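UDP-N-acetylglucosamine 3-dehydrogenase (Acidithiobacillus ferrooxidans, PDB 7BVJ) catalyses the NAD(+)-dependent oxidation of the glucosamine 3-hydroxyl of UDP-N-acetylglucosamine to a ketone, a step in making the diamino sugar of some lipid A molecules. Local coordinates at residues Ile119-Pro124 with Asp165-Leu170; Ala125-Arg130 with Ala264-Leu269; Val178-Val183 with Ala300-Val305; Thr196-Leu201 with Val206-Ala211. All coordinates share one frame; numbering follows the deposited sequence.

Contact 1: Ile119-Pro124 with Asp165-Leu170; sequences IKRVHP and DLDLTL
D167 OD2 receives the N-H of R121 NE at 3.0 Å in a nearly straight bond (165°), one half of a bidentate, side-on salt bridge. The other half runs from R121 NH2 to D167 OD1, also 3.0 Å. The pair joins the 3-10 segment 119-121, which follows the last strand of the Rossmann sheet, to helix 157-173, which lies against the C-terminal sheet of this Gfo/Idh/MocA oxidoreductase. Guanidinium and carboxylate are nearly coplanar (10° apart), and each oxygen offers its syn lone pair, so two bonds fix the rotation of both groups. D167 is buried, and arginine suits its place because one flat edge can serve both oxygens; its third nitrogen, NH1, makes a weak bond to F287 O. The aspartate meets this edge because its CG stands anti to the backbone N (chi1 176°). A leucine in place of R121 would probably leave the buried carboxylate of D167 without its counter-charge and free to turn. Beside the bridge, L168 supplies the apolar part of the contact: its CD2 lies 3.9 Å from K120 O, while its CD1 packs on the aliphatic start of the lysine, 4.1 Å from K120 CG. Beyond that point the K120 chain bends away from L168, and its side chain touches H164, a candidate for the catalytic base. On the same helix, T169 OG1 bonds to D165 O at 2.8 Å, and T169 N reaches that oxygen from the opposite face of its carbonyl plane.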
# COMPACT_ATOMS: atom_id res chain seq x y z
N ILE A 119 -0.36 -2.84 -0.12
CA ILE A 119 0.09 -4.23 -0.18
C ILE A 119 0.81 -4.67 1.10
O ILE A 119 0.69 -5.84 1.50
CB ILE A 119 0.97 -4.43 -1.44
CG1 ILE A 119 1.20 -5.93 -1.70
CG2 ILE A 119 2.31 -3.65 -1.34
CD1 ILE A 119 1.41 -6.29 -3.16
N LYS A 120 1.52 -3.77 1.78
CA LYS A 120 2.39 -4.08 2.95
C LYS A 120 1.56 -4.62 4.11
O LYS A 120 2.09 -5.22 4.95
CB LYS A 120 3.14 -2.82 3.38
CG LYS A 120 4.63 -2.79 3.19
CD LYS A 120 5.07 -2.56 1.80
CE LYS A 120 5.69 -3.81 1.22
NZ LYS A 120 5.90 -3.68 -0.23
N ARG A 121 0.27 -4.37 4.11
CA ARG A 121 -0.59 -4.91 5.15
C ARG A 121 -0.67 -6.43 5.09
O ARG A 121 -0.88 -7.07 6.12
CB ARG A 121 -2.00 -4.34 5.06
CG ARG A 121 -2.13 -2.87 5.35
CD ARG A 121 -3.57 -2.51 5.53
NE ARG A 121 -3.76 -1.12 5.95
CZ ARG A 121 -4.82 -0.70 6.63
NH1 ARG A 121 -5.78 -1.56 6.93
NH2 ARG A 121 -4.94 0.56 6.99
N VAL A 122 -0.53 -7.02 3.90
CA VAL A 122 -0.63 -8.48 3.77
C VAL A 122 0.74 -9.14 3.75
O VAL A 122 0.84 -10.36 3.56
CB VAL A 122 -1.50 -8.90 2.56
CG1 VAL A 122 -2.84 -8.17 2.53
CG2 VAL A 122 -0.77 -8.70 1.25
N HIS A 123 1.80 -8.37 3.97
CA HIS A 123 3.14 -8.94 4.10
C HIS A 123 3.15 -9.97 5.23
O HIS A 123 2.53 -9.77 6.27
CB HIS A 123 4.17 -7.84 4.39
CG HIS A 123 5.58 -8.30 4.19
ND1 HIS A 123 6.23 -9.11 5.09
CD2 HIS A 123 6.45 -8.10 3.17
CE1 HIS A 123 7.45 -9.38 4.64
NE2 HIS A 123 7.60 -8.78 3.48
N PRO A 124 3.84 -11.11 5.04
CA PRO A 124 3.79 -12.18 6.06
C PRO A 124 4.24 -11.73 7.45
O PRO A 124 3.67 -12.19 8.46
CB PRO A 124 4.73 -13.25 5.48
CG PRO A 124 4.74 -13.01 4.00
CD PRO A 124 4.51 -11.54 3.79
N ASP A 165 5.01 2.72 5.14
CA ASP A 165 5.29 2.66 6.56
C ASP A 165 4.43 3.64 7.35
O ASP A 165 4.09 3.36 8.50
CB ASP A 165 6.78 2.89 6.79
CG ASP A 165 7.61 1.91 5.98
OD1 ASP A 165 7.36 0.69 6.11
OD2 ASP A 165 8.48 2.35 5.19
N LEU A 166 4.04 4.76 6.75
CA LEU A 166 3.00 5.58 7.37
C LEU A 166 1.73 4.76 7.61
O LEU A 166 1.15 4.80 8.70
CB LEU A 166 2.72 6.81 6.52
CG LEU A 166 3.85 7.86 6.51
CD1 LEU A 166 3.75 8.84 5.32
CD2 LEU A 166 3.91 8.63 7.85
N ASP A 167 1.31 3.98 6.60
CA ASP A 167 0.10 3.18 6.75
C ASP A 167 0.28 2.11 7.82
O ASP A 167 -0.62 1.90 8.64
CB ASP A 167 -0.27 2.55 5.41
CG ASP A 167 -1.47 1.62 5.52
OD1 ASP A 167 -2.53 2.08 6.03
OD2 ASP A 167 -1.34 0.44 5.11
N LEU A 168 1.41 1.41 7.79
CA LEU A 168 1.70 0.40 8.79
C LEU A 168 1.65 0.99 10.19
O LEU A 168 1.10 0.39 11.12
CB LEU A 168 3.07 -0.23 8.54
CG LEU A 168 3.14 -1.17 7.34
CD1 LEU A 168 4.58 -1.65 7.08
CD2 LEU A 168 2.17 -2.35 7.53
N THR A 169 2.23 2.18 10.35
CA THR A 169 2.19 2.90 11.61
C THR A 169 0.75 3.12 12.07
O THR A 169 0.38 2.79 13.21
CB THR A 169 2.90 4.24 11.43
OG1 THR A 169 4.30 4.02 11.20
CG2 THR A 169 2.65 5.11 12.64
N LEU A 170 -0.07 3.70 11.19
CA LEU A 170 -1.44 3.99 11.59
C LEU A 170 -2.20 2.71 11.93
O LEU A 170 -3.03 2.70 12.83
CB LEU A 170 -2.17 4.78 10.50
CG LEU A 170 -1.66 6.22 10.29
CD1 LEU A 170 -2.21 6.80 9.01
CD2 LEU A 170 -2.00 7.13 11.47

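Contact 2: Ala125-Arg130 with Ala264-Leu269; sequences AIQYLR and AKRDAL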
# COMPACT_ATOMS: atom_id res chain seq x y z
N ALA A 125 5.24 -10.86 7.54
CA ALA A 125 5.70 -10.41 8.84
C ALA A 125 4.63 -9.59 9.55
O ALA A 125 4.42 -9.73 10.77
CB ALA A 125 6.99 -9.61 8.70
N ILE A 126 3.92 -8.75 8.79
CA ILE A 126 2.90 -7.90 9.41
C ILE A 126 1.71 -8.75 9.83
O ILE A 126 1.12 -8.53 10.90
CB ILE A 126 2.48 -6.78 8.44
CG1 ILE A 126 3.37 -5.54 8.60
CG2 ILE A 126 1.06 -6.31 8.75
CD1 ILE A 126 4.85 -5.78 8.64
N GLN A 127 1.34 -9.75 9.03
CA GLN A 127 0.24 -10.62 9.41
C GLN A 127 0.58 -11.37 10.68
O GLN A 127 -0.25 -11.48 11.59
CB GLN A 127 -0.10 -11.59 8.27
CG GLN A 127 -1.24 -12.57 8.58
CD GLN A 127 -2.05 -12.94 7.34
OE1 GLN A 127 -2.26 -12.11 6.44
NE2 GLN A 127 -2.50 -14.20 7.27
N TYR A 128 1.82 -11.87 10.77
CA TYR A 128 2.24 -12.58 11.97
C TYR A 128 2.20 -11.68 13.19
O TYR A 128 1.76 -12.09 14.28
CB TYR A 128 3.64 -13.16 11.78
CG TYR A 128 4.11 -13.95 12.99
CD1 TYR A 128 4.79 -13.32 14.03
CD2 TYR A 128 3.87 -15.31 13.10
CE1 TYR A 128 5.21 -14.02 15.13
CE2 TYR A 128 4.29 -16.02 14.20
CZ TYR A 128 4.96 -15.36 15.21
OH TYR A 128 5.38 -16.07 16.30
N LEU A 129 2.68 -10.44 13.05
CA LEU A 129 2.75 -9.54 14.20
C LEU A 129 1.35 -9.10 14.63
O LEU A 129 1.08 -8.92 15.82
CB LEU A 129 3.63 -8.33 13.89
CG LEU A 129 5.13 -8.62 13.86
CD1 LEU A 129 5.86 -7.47 13.22
CD2 LEU A 129 5.62 -8.89 15.29
N ARG A 130 0.45 -8.92 13.66
CA ARG A 130 -0.93 -8.62 14.03
C ARG A 130 -1.56 -9.80 14.75
O ARG A 130 -2.27 -9.61 15.75
CB ARG A 130 -1.74 -8.22 12.78
CG ARG A 130 -1.33 -6.84 12.17
CD ARG A 130 -2.40 -6.29 11.22
NE ARG A 130 -3.53 -5.69 11.92
CZ ARG A 130 -4.76 -5.58 11.41
NH1 ARG A 130 -5.02 -6.04 10.19
NH2 ARG A 130 -5.74 -5.02 12.13
N ALA A 264 6.64 -17.71 5.99
CA ALA A 264 6.38 -18.32 4.68
C ALA A 264 6.28 -17.22 3.63
O ALA A 264 5.68 -16.20 3.92
CB ALA A 264 5.09 -19.07 4.75
N LYS A 265 6.89 -17.43 2.46
CA LYS A 265 6.77 -16.46 1.35
C LYS A 265 5.46 -16.75 0.62
O LYS A 265 5.22 -17.89 0.35
CB LYS A 265 7.94 -16.53 0.36
CG LYS A 265 9.28 -17.04 0.88
CD LYS A 265 10.23 -17.62 -0.20
CE LYS A 265 10.68 -19.05 0.05
NZ LYS A 265 11.49 -19.68 -1.03
N ARG A 266 4.63 -15.74 0.41
CA ARG A 266 3.42 -15.91 -0.40
C ARG A 266 3.26 -14.73 -1.36
O ARG A 266 3.94 -13.70 -1.25
CB ARG A 266 2.17 -16.08 0.48
CG ARG A 266 1.56 -14.79 0.96
CD ARG A 266 0.31 -15.06 1.78
NE ARG A 266 -0.23 -13.84 2.38
CZ ARG A 266 -0.87 -13.81 3.55
NH1 ARG A 266 -1.04 -14.94 4.24
NH2 ARG A 266 -1.34 -12.66 4.03
N ASP A 267 2.37 -14.91 -2.33
CA ASP A 267 2.06 -13.87 -3.31
C ASP A 267 1.24 -12.78 -2.64
O ASP A 267 0.07 -12.99 -2.31
CB ASP A 267 1.31 -14.50 -4.48
CG ASP A 267 1.41 -13.67 -5.75
OD1 ASP A 267 1.35 -12.42 -5.69
OD2 ASP A 267 1.54 -14.30 -6.82
N ALA A 268 1.83 -11.60 -2.44
CA ALA A 268 1.12 -10.54 -1.72
C ALA A 268 -0.04 -9.98 -2.55
O ALA A 268 -1.14 -9.75 -2.02
CB ALA A 268 2.10 -9.43 -1.33
N LEU A 269 0.17 -9.76 -3.84
CA LEU A 269 -0.87 -9.15 -4.65
C LEU A 269 -2.03 -10.12 -4.88
O LEU A 269 -3.20 -9.72 -4.86
CB LEU A 269 -0.27 -8.66 -5.97
CG LEU A 269 -1.26 -8.13 -7.01
CD1 LEU A 269 -1.93 -6.88 -6.48
CD2 LEU A 269 -0.59 -7.88 -8.35
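Q127 sits in the regular helix 124-132, whereas R266 has an extended backbone in the loop leading to helix 268-282, and only their long side chains bridge the distance between the two. They cross at about a right angle. R266 NH2 donates to Q127 OE1 at 2.6 Å, a short bond with an N-H...O angle of 158°. The oxygen lies close to the guanidinium plane, at its edge, but the donor stands well above the carbonyl plane instead of on a lone pair, in keeping with the 62° between amide and guanidinium planes. Arginine and glutamine suit this surface position through their reach and polar ends. Just after R266, D267 is the N-cap of helix 268-282, its OD1 accepting from A270 N. The helix bearing Q127 packs another side on the C-terminal sheet, L129 against strand 229-234 and both Y128 and L129 against strand 239-245. The R266 chain is extended from CG to NE, which carries its guanidinium out to Q127 OE1. Its NH2 also makes a weak bond to V122 O, while Q127 NE2 and R266 NH1, both donors, stay 3.4 Å apart without bonding.

Contact 3: Val178-Val183 with Ala300-Val305; sequences VDVRAV and ALQVRV
V180 CG1 lies only 3.1 Å from Q302 OE1, an unusually tight meeting of a methyl and an amide oxygen that is no hydrogen bond. The same methyl lies against the whole glutamine side chain, closest to the amide atoms OE1 and CD and farther from the aliphatic stem, 3.8 Å from Q302 CB. V180 CG1 occupies the position between the backbone N and the carbonyl carbon (chi1 50°), which sends its other methyl, CG2, towards V303 CG2 at 3.7 Å. This is helix-on-sheet packing: strand 177-185, the outermost strand of the large C-terminal sheet within this chain, lies against helix 290-312, with the short segment axes 7.7 Å apart at closest approach and crossing at -45°. V178 and D179 both face T200 in a classic beta bulge. Beyond it the side chains alternate, V180 and A182 towards the helix, D179 and R181 away, where they form a salt bridge with a weak hydrogen bond. Small, branched or short residues let the strand come near: A182 CB is 4.1 Å from V303 O and 4.4 Å from V303 CG1. The buried V303 also touches I158 and M162 of helix 157-173 and A197 of the neighbouring strand.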
# COMPACT_ATOMS: atom_id res chain seq x y z
N VAL A 178 -0.66 13.64 15.86
CA VAL A 178 -0.77 14.93 16.52
C VAL A 178 0.28 15.90 16.03
O VAL A 178 0.06 17.12 16.09
CB VAL A 178 -0.68 14.81 18.06
CG1 VAL A 178 -1.31 16.02 18.73
CG2 VAL A 178 -1.31 13.59 18.53
N ASP A 179 1.46 15.41 15.63
CA ASP A 179 2.55 16.27 15.21
C ASP A 179 3.32 15.55 14.13
O ASP A 179 3.59 14.35 14.25
CB ASP A 179 3.48 16.64 16.37
CG ASP A 179 4.63 17.56 15.94
OD1 ASP A 179 5.69 17.07 15.47
OD2 ASP A 179 4.48 18.79 16.08
N VAL A 180 3.65 16.27 13.07
CA VAL A 180 4.49 15.74 12.00
C VAL A 180 5.61 16.74 11.74
O VAL A 180 5.35 17.92 11.49
CB VAL A 180 3.69 15.47 10.72
CG1 VAL A 180 2.86 16.65 10.35
CG2 VAL A 180 4.63 15.14 9.58
N ARG A 181 6.84 16.27 11.82
CA ARG A 181 7.99 17.06 11.42
C ARG A 181 8.75 16.21 10.42
O ARG A 181 8.65 14.99 10.44
CB ARG A 181 8.88 17.43 12.60
CG ARG A 181 8.18 18.23 13.65
CD ARG A 181 8.93 18.21 14.97
NE ARG A 181 9.37 19.54 15.35
CZ ARG A 181 8.55 20.48 15.82
NH1 ARG A 181 7.25 20.23 15.96
NH2 ARG A 181 9.03 21.68 16.15
N ALA A 182 9.50 16.87 9.54
CA ALA A 182 10.17 16.14 8.48
C ALA A 182 11.34 16.95 7.95
O ALA A 182 11.41 18.18 8.13
CB ALA A 182 9.20 15.78 7.35
N VAL A 183 12.27 16.24 7.31
CA VAL A 183 13.37 16.83 6.57
C VAL A 183 13.43 16.16 5.21
O VAL A 183 12.97 15.02 5.03
CB VAL A 183 14.72 16.69 7.29
CG1 VAL A 183 14.67 17.33 8.64
CG2 VAL A 183 15.11 15.20 7.40
N ALA A 300 0.23 11.37 4.75
CA ALA A 300 1.31 11.49 3.79
C ALA A 300 1.37 12.90 3.24
O ALA A 300 2.46 13.45 3.05
CB ALA A 300 1.15 10.48 2.67
N LEU A 301 0.21 13.52 3.03
CA LEU A 301 0.21 14.91 2.58
C LEU A 301 0.80 15.83 3.65
O LEU A 301 1.55 16.76 3.34
CB LEU A 301 -1.21 15.32 2.18
CG LEU A 301 -1.76 14.63 0.92
CD1 LEU A 301 -3.26 14.87 0.80
CD2 LEU A 301 -1.06 15.11 -0.35
N GLN A 302 0.51 15.57 4.93
CA GLN A 302 1.17 16.34 5.99
C GLN A 302 2.69 16.20 5.91
O GLN A 302 3.42 17.20 5.96
CB GLN A 302 0.66 15.90 7.35
CG GLN A 302 -0.42 16.81 7.92
CD GLN A 302 -0.54 16.68 9.43
OE1 GLN A 302 -0.11 17.57 10.17
NE2 GLN A 302 -1.11 15.57 9.90
N VAL A 303 3.17 14.97 5.75
CA VAL A 303 4.61 14.77 5.64
C VAL A 303 5.16 15.53 4.44
O VAL A 303 6.18 16.22 4.54
CB VAL A 303 4.96 13.27 5.56
CG1 VAL A 303 6.45 13.12 5.21
CG2 VAL A 303 4.66 12.56 6.91
N ARG A 304 4.52 15.40 3.28
CA ARG A 304 5.05 16.02 2.07
C ARG A 304 5.08 17.54 2.19
O ARG A 304 6.02 18.18 1.74
CB ARG A 304 4.23 15.60 0.86
CG ARG A 304 4.82 16.10 -0.44
CD ARG A 304 4.20 15.40 -1.62
NE ARG A 304 2.86 15.89 -1.90
CZ ARG A 304 2.13 15.47 -2.94
NH1 ARG A 304 2.62 14.56 -3.77
NH2 ARG A 304 0.92 15.97 -3.15
N VAL A 305 4.04 18.13 2.79
CA VAL A 305 4.04 19.57 2.99
C VAL A 305 5.20 19.97 3.87
O VAL A 305 5.90 20.96 3.60
CB VAL A 305 2.69 20.02 3.57
CG1 VAL A 305 2.84 21.35 4.31
CG2 VAL A 305 1.63 20.13 2.49

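Contact 4: Thr196-Leu201 with Val206-Ala211; sequences TAWMTL and VANLAA
W198 sends its CB out on the sheet face it shares with N208 and V206, and with CG anti to the backbone N (chi1 179°) the indole swings across towards strand 206-215. Its CD2 lies 4.0 Å from V206 CG1; further on, CE2 and CZ2 both come within 3.6 Å of that methyl, which stands over one face of the six-membered ring in a CH-pi contact. On the benzo side, CE3 approaches N208 CB obliquely at 3.9 Å. The wide flat ring thus spans two residues of the partner strand. N208 turns its ND2 to Y139 OH on the next strand, while its OD1 sits 3.6 Å from T196 CG2. T196 OG1, which has a hydrogen bond just outside the segment, also touches A210 CB at 3.5 Å; a glycine at T196 would probably uncover A210 CB and leave N208 OD1 without its neighbouring methyl. On the other face, the small A197 and A207 and the apolar M199 and L209 are buried under helices. Four backbone bonds, two in each of the hydrogen-bonded pairs A197-L209 and M199-A207, hold the strands together. This is the regular antiparallel pairing of a beta hairpin, here in the large C-terminal sheet of the Gfo/Idh/MocA fold.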
# COMPACT_ATOMS: atom_id res chain seq x y z
N THR A 196 12.78 12.13 5.62
CA THR A 196 12.63 11.44 6.90
C THR A 196 11.62 12.23 7.71
O THR A 196 11.72 13.46 7.81
CB THR A 196 13.97 11.32 7.62
OG1 THR A 196 14.83 10.49 6.84
CG2 THR A 196 13.79 10.70 9.01
N ALA A 197 10.62 11.52 8.21
CA ALA A 197 9.56 12.11 9.01
C ALA A 197 9.62 11.56 10.42
O ALA A 197 10.01 10.41 10.65
CB ALA A 197 8.18 11.84 8.40
N TRP A 198 9.19 12.40 11.36
CA TRP A 198 9.13 12.14 12.79
C TRP A 198 7.72 12.53 13.21
O TRP A 198 7.37 13.72 13.24
CB TRP A 198 10.20 12.96 13.52
CG TRP A 198 10.23 12.79 14.99
CD1 TRP A 198 9.39 13.36 15.90
CD2 TRP A 198 11.14 11.97 15.74
NE1 TRP A 198 9.73 12.97 17.16
CE2 TRP A 198 10.80 12.11 17.09
CE3 TRP A 198 12.21 11.14 15.39
CZ2 TRP A 198 11.50 11.45 18.11
CZ3 TRP A 198 12.90 10.48 16.40
CH2 TRP A 198 12.54 10.65 17.75
N MET A 199 6.91 11.51 13.46
CA MET A 199 5.47 11.63 13.63
C MET A 199 5.11 11.23 15.05
O MET A 199 5.50 10.15 15.51
CB MET A 199 4.73 10.73 12.62
CG MET A 199 3.21 10.86 12.61
SD MET A 199 2.36 9.99 11.24
CE MET A 199 2.12 11.30 10.04
N THR A 200 4.38 12.08 15.74
CA THR A 200 3.85 11.77 17.07
C THR A 200 2.34 11.59 16.95
O THR A 200 1.64 12.49 16.47
CB THR A 200 4.20 12.88 18.06
OG1 THR A 200 5.57 13.25 17.87
CG2 THR A 200 4.02 12.40 19.49
N LEU A 201 1.85 10.42 17.38
CA LEU A 201 0.44 10.06 17.34
C LEU A 201 -0.22 10.38 18.68
O LEU A 201 0.44 10.68 19.67
CB LEU A 201 0.26 8.58 17.01
CG LEU A 201 0.96 8.08 15.74
CD1 LEU A 201 0.62 6.62 15.51
CD2 LEU A 201 0.57 8.89 14.52
N VAL A 206 5.63 7.25 18.60
CA VAL A 206 6.48 8.03 17.70
C VAL A 206 6.90 7.12 16.55
O VAL A 206 7.30 5.98 16.78
CB VAL A 206 7.71 8.60 18.44
CG1 VAL A 206 8.76 9.18 17.44
CG2 VAL A 206 7.30 9.66 19.45
N ALA A 207 6.79 7.63 15.33
CA ALA A 207 7.24 6.94 14.12
C ALA A 207 8.34 7.76 13.46
O ALA A 207 8.15 8.95 13.21
CB ALA A 207 6.09 6.73 13.13
N ASN A 208 9.45 7.12 13.13
CA ASN A 208 10.64 7.76 12.58
C ASN A 208 10.93 7.05 11.26
O ASN A 208 11.59 6.00 11.24
CB ASN A 208 11.83 7.65 13.61
CG ASN A 208 13.17 7.99 13.00
OD1 ASN A 208 13.25 8.62 11.94
ND2 ASN A 208 14.24 7.57 13.66
N LEU A 209 10.43 7.62 10.16
CA LEU A 209 10.28 6.93 8.88
C LEU A 209 11.14 7.57 7.80
O LEU A 209 10.96 8.75 7.48
CB LEU A 209 8.82 6.94 8.42
CG LEU A 209 7.82 6.52 9.50
CD1 LEU A 209 6.42 6.47 8.89
CD2 LEU A 209 8.24 5.15 10.02
N ALA A 210 12.04 6.79 7.21
CA ALA A 210 12.95 7.27 6.18
C ALA A 210 12.61 6.64 4.84
O ALA A 210 12.22 5.47 4.77
CB ALA A 210 14.41 6.98 6.57
N ALA A 211 12.76 7.41 3.77
CA ALA A 211 12.56 6.88 2.43
C ALA A 211 13.54 7.57 1.48
O ALA A 211 13.84 8.75 1.64
CB ALA A 211 11.11 7.07 1.96

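How the contacts relate
Helix 157-173 is the common element: it carries one half of contact 1, its L166 meets both A300 of contact 3 and L209 of contact 4, and T169 packs on A207. Contacts 3 and 4, with centres 8 Å apart, share the C-terminal sheet, where strands 177-185 and 194-201 are neighbours. Contact 1 closes before either opens, and contact 4 is nested in the loops closed by contacts 2 and 3. Contacts 1 and 2, 10 Å apart at their centres, alternate along the chain and meet at V122 and R266. Together they tie the segment after the Rossmann strands and helix 290-312 to the C-terminal sheet and its helices, with the loop before helix 268-282 joined to helix 124-132.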